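Local coordinates for putative fimbrial associated sortase-like protein (Corynebacterium diphtheriae, PDB 6BWE), which probably acts as a class C sortase, a cysteine transpeptidase that cross-links pilin subunits into pili on the cell surface, at residues L90-G95 with H103-L108. The protein carries 2 engineered substitutions. Residues are numbered along the deposited sequence; the frame is centred on the assembly and turned at random.
Sequences LPIYHG and HGLGHL
Three backbone hydrogen bonds join strand 90-94 to strand 105-107 in parallel. Leu105 N gives its hydrogen to Pro91 O at 2.9 Å, nearly along the carbonyl axis. Leu105 O accepts from Tyr93 N, which sits above the carbonyl plane, and also meets Ile92 CA in a CA-H...O contact of 3.5 Å. His107 N completes the set with a 2.9 Å bond to Tyr93 O. Leu105 carries the apolar packing. Its CD1 lies 3.9 Å from Leu90 CB, the two side chains crossing at about a right angle, and its CB rests 4.1 Å from Ile92 CG1. These strands, with helix 98-103 between them, form a beta-alpha-beta unit of the sortase beta-barrel. On the other face, the Tyr93 ring turns its edge to Gly104 CA and Leu105 O. One water bridges Tyr93 OH (2.7 Å) and His103 O (2.8 Å), donating to the carbonyl. His107 has CG anti to its backbone N (chi1 170°), which takes the imidazole away from 90-95. Its ND1 and NE2 are hydrogen-bonded to Tyr64 OH and Ala112 O. Ile124 of strand 123-125 packs on Ile92, Leu105 and His107. The Leu105 side chain is about 7 Å from that of His127, the predicted catalytic histidine.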
ATOM      1  N   LEU A  90      18.580 -19.119   0.487  1.00 23.52           N
ATOM      2  CA  LEU A  90      17.781 -18.862   1.673  1.00 23.01           C
ATOM      3  C   LEU A  90      16.265 -18.930   1.410  1.00 22.00           C
ATOM      4  O   LEU A  90      15.821 -18.575   0.321  1.00 21.66           O
ATOM      5  CB  LEU A  90      18.106 -17.478   2.237  1.00 23.15           C
ATOM      6  CG  LEU A  90      19.521 -17.236   2.764  1.00 22.96           C
ATOM      7  CD1 LEU A  90      19.781 -15.789   3.038  1.00 23.19           C
ATOM      8  CD2 LEU A  90      19.676 -17.998   4.041  1.00 24.51           C
ATOM      9  N   PRO A  91      15.497 -19.391   2.423  1.00 21.86           N
ATOM     10  CA  PRO A  91      14.050 -19.375   2.357  1.00 22.23           C
ATOM     11  C   PRO A  91      13.486 -17.964   2.618  1.00 21.30           C
ATOM     12  O   PRO A  91      14.059 -17.178   3.413  1.00 21.09           O
ATOM     13  CB  PRO A  91      13.639 -20.381   3.447  1.00 22.62           C
ATOM     14  CG  PRO A  91      14.725 -20.286   4.455  1.00 22.87           C
ATOM     15  CD  PRO A  91      15.982 -19.982   3.683  1.00 22.55           C
ATOM     16  N   ILE A  92      12.341 -17.684   1.978  1.00 20.34           N
ATOM     17  CA  ILE A  92      11.584 -16.474   2.226  1.00 20.35           C
ATOM     18  C   ILE A  92      10.226 -16.898   2.838  1.00 19.97           C
ATOM     19  O   ILE A  92       9.593 -17.806   2.331  1.00 19.45           O
ATOM     20  CB  ILE A  92      11.369 -15.670   0.944  1.00 20.72           C
ATOM     21  CG1 ILE A  92      12.724 -15.305   0.276  1.00 21.23           C
ATOM     22  CG2 ILE A  92      10.578 -14.404   1.285  1.00 20.95           C
ATOM     23  CD1 ILE A  92      12.616 -14.930  -1.210  1.00 21.98           C
ATOM     24  N   TYR A  93       9.789 -16.177   3.870  1.00 19.61           N
ATOM     25  CA  TYR A  93       8.529 -16.388   4.551  1.00 19.39           C
ATOM     26  C   TYR A  93       7.659 -15.163   4.453  1.00 19.53           C
ATOM     27  O   TYR A  93       8.147 -14.074   4.156  1.00 18.37           O
ATOM     28  CB  TYR A  93       8.792 -16.673   6.022  1.00 19.53           C
ATOM     29  CG  TYR A  93       9.636 -17.906   6.258  1.00 19.69           C
ATOM     30  CD1 TYR A  93       9.052 -19.141   6.371  1.00 20.24           C
ATOM     31  CD2 TYR A  93      11.024 -17.818   6.337  1.00 20.21           C
ATOM     32  CE1 TYR A  93       9.818 -20.280   6.594  1.00 21.89           C
ATOM     33  CE2 TYR A  93      11.806 -18.961   6.567  1.00 21.78           C
ATOM     34  CZ  TYR A  93      11.196 -20.179   6.680  1.00 22.00           C
ATOM     35  OH  TYR A  93      11.952 -21.320   6.862  1.00 25.35           O
ATOM     36  N   HIS A  94       6.355 -15.333   4.694  1.00 19.13           N
ATOM     37  CA  HIS A  94       5.491 -14.176   4.867  1.00 20.09           C
ATOM     38  C   HIS A  94       5.945 -13.320   6.056  1.00 20.18           C
ATOM     39  O   HIS A  94       6.266 -13.838   7.110  1.00 20.63           O
ATOM     40  CB  HIS A  94       4.060 -14.561   5.208  1.00 19.67           C
ATOM     41  CG  HIS A  94       3.315 -15.260   4.132  1.00 20.61           C
ATOM     42  ND1 HIS A  94       3.039 -16.601   4.204  1.00 20.96           N
ATOM     43  CD2 HIS A  94       2.650 -14.797   3.053  1.00 21.44           C
ATOM     44  CE1 HIS A  94       2.293 -16.944   3.173  1.00 21.01           C
ATOM     45  NE2 HIS A  94       2.067 -15.877   2.443  1.00 20.33           N
ATOM     46  N   GLY A  95       5.910 -12.008   5.893  1.00 20.08           N
ATOM     47  CA  GLY A  95       6.081 -11.090   6.998  1.00 19.49           C
ATOM     48  C   GLY A  95       7.494 -10.928   7.483  1.00 19.63           C
ATOM     49  O   GLY A  95       8.462 -11.533   6.947  1.00 19.29           O
ATOM     50  N   HIS A 103      15.640 -17.028  11.312  1.00 24.65           N
ATOM     51  CA  HIS A 103      15.768 -18.275  10.571  1.00 25.81           C
ATOM     52  C   HIS A 103      15.717 -18.186   9.055  1.00 26.28           C
ATOM     53  O   HIS A 103      15.929 -19.191   8.374  1.00 28.30           O
ATOM     54  CB  HIS A 103      14.695 -19.254  11.067  1.00 26.76           C
ATOM     55  CG  HIS A 103      14.777 -19.527  12.525  1.00 27.54           C
ATOM     56  ND1 HIS A 103      15.759 -20.327  13.076  1.00 29.19           N
ATOM     57  CD2 HIS A 103      14.033 -19.064  13.560  1.00 27.77           C
ATOM     58  CE1 HIS A 103      15.587 -20.373  14.387  1.00 30.11           C
ATOM     59  NE2 HIS A 103      14.543 -19.622  14.705  1.00 30.32           N
ATOM     60  N   GLY A 104      15.411 -17.017   8.497  1.00 24.08           N
ATOM     61  CA  GLY A 104      15.471 -16.861   7.065  1.00 22.93           C
ATOM     62  C   GLY A 104      15.143 -15.422   6.694  1.00 21.73           C
ATOM     63  O   GLY A 104      15.334 -14.499   7.495  1.00 21.29           O
ATOM     64  N   LEU A 105      14.572 -15.246   5.520  1.00 21.33           N
ATOM     65  CA  LEU A 105      14.230 -13.927   5.027  1.00 20.26           C
ATOM     66  C   LEU A 105      12.755 -13.677   5.200  1.00 20.30           C
ATOM     67  O   LEU A 105      11.946 -14.597   5.172  1.00 20.54           O
ATOM     68  CB  LEU A 105      14.633 -13.786   3.568  1.00 20.26           C
ATOM     69  CG  LEU A 105      16.140 -14.020   3.318  1.00 20.94           C
ATOM     70  CD1 LEU A 105      16.420 -14.034   1.836  1.00 21.49           C
ATOM     71  CD2 LEU A 105      17.028 -13.003   4.037  1.00 20.58           C
ATOM     72  N   GLY A 106      12.423 -12.411   5.406  1.00 19.96           N
ATOM     73  CA  GLY A 106      11.062 -11.976   5.523  1.00 21.17           C
ATOM     74  C   GLY A 106      10.598 -11.156   4.330  1.00 21.25           C
ATOM     75  O   GLY A 106      11.310 -10.257   3.845  1.00 23.86           O
ATOM     76  N   HIS A 107       9.387 -11.417   3.868  1.00 20.76           N
ATOM     77  CA  HIS A 107       8.788 -10.592   2.832  1.00 19.88           C
ATOM     78  C   HIS A 107       8.079  -9.421   3.512  1.00 20.29           C
ATOM     79  O   HIS A 107       7.323  -9.635   4.461  1.00 19.62           O
ATOM     80  CB  HIS A 107       7.824 -11.396   1.960  1.00 19.86           C
ATOM     81  CG  HIS A 107       7.015 -10.538   1.053  1.00 19.09           C
ATOM     82  ND1 HIS A 107       5.744 -10.110   1.374  1.00 19.34           N
ATOM     83  CD2 HIS A 107       7.330  -9.960  -0.132  1.00 18.89           C
ATOM     84  CE1 HIS A 107       5.301  -9.318   0.405  1.00 19.67           C
ATOM     85  NE2 HIS A 107       6.260  -9.189  -0.503  1.00 18.90           N
ATOM     86  N   LEU A 108       8.336  -8.195   3.039  1.00 19.60           N
ATOM     87  CA  LEU A 108       7.731  -7.017   3.632  0.60 20.32           C
ATOM     88  C   LEU A 108       6.294  -6.820   3.151  1.00 19.85           C
ATOM     89  O   LEU A 108       6.051  -6.462   1.995  1.00 19.70           O
ATOM     90  CB  LEU A 108       8.594  -5.790   3.353  0.60 21.23           C
ATOM     91  CG  LEU A 108       8.387  -4.513   4.146  0.60 21.92           C
ATOM     92  CD1 LEU A 108       8.274  -4.729   5.652  0.60 23.05           C
ATOM     93  CD2 LEU A 108       9.531  -3.566   3.836  0.60 22.57           C
TER
HETATM   94  O   HOH W   1      14.439 -21.555   7.936  1.00 30.82           O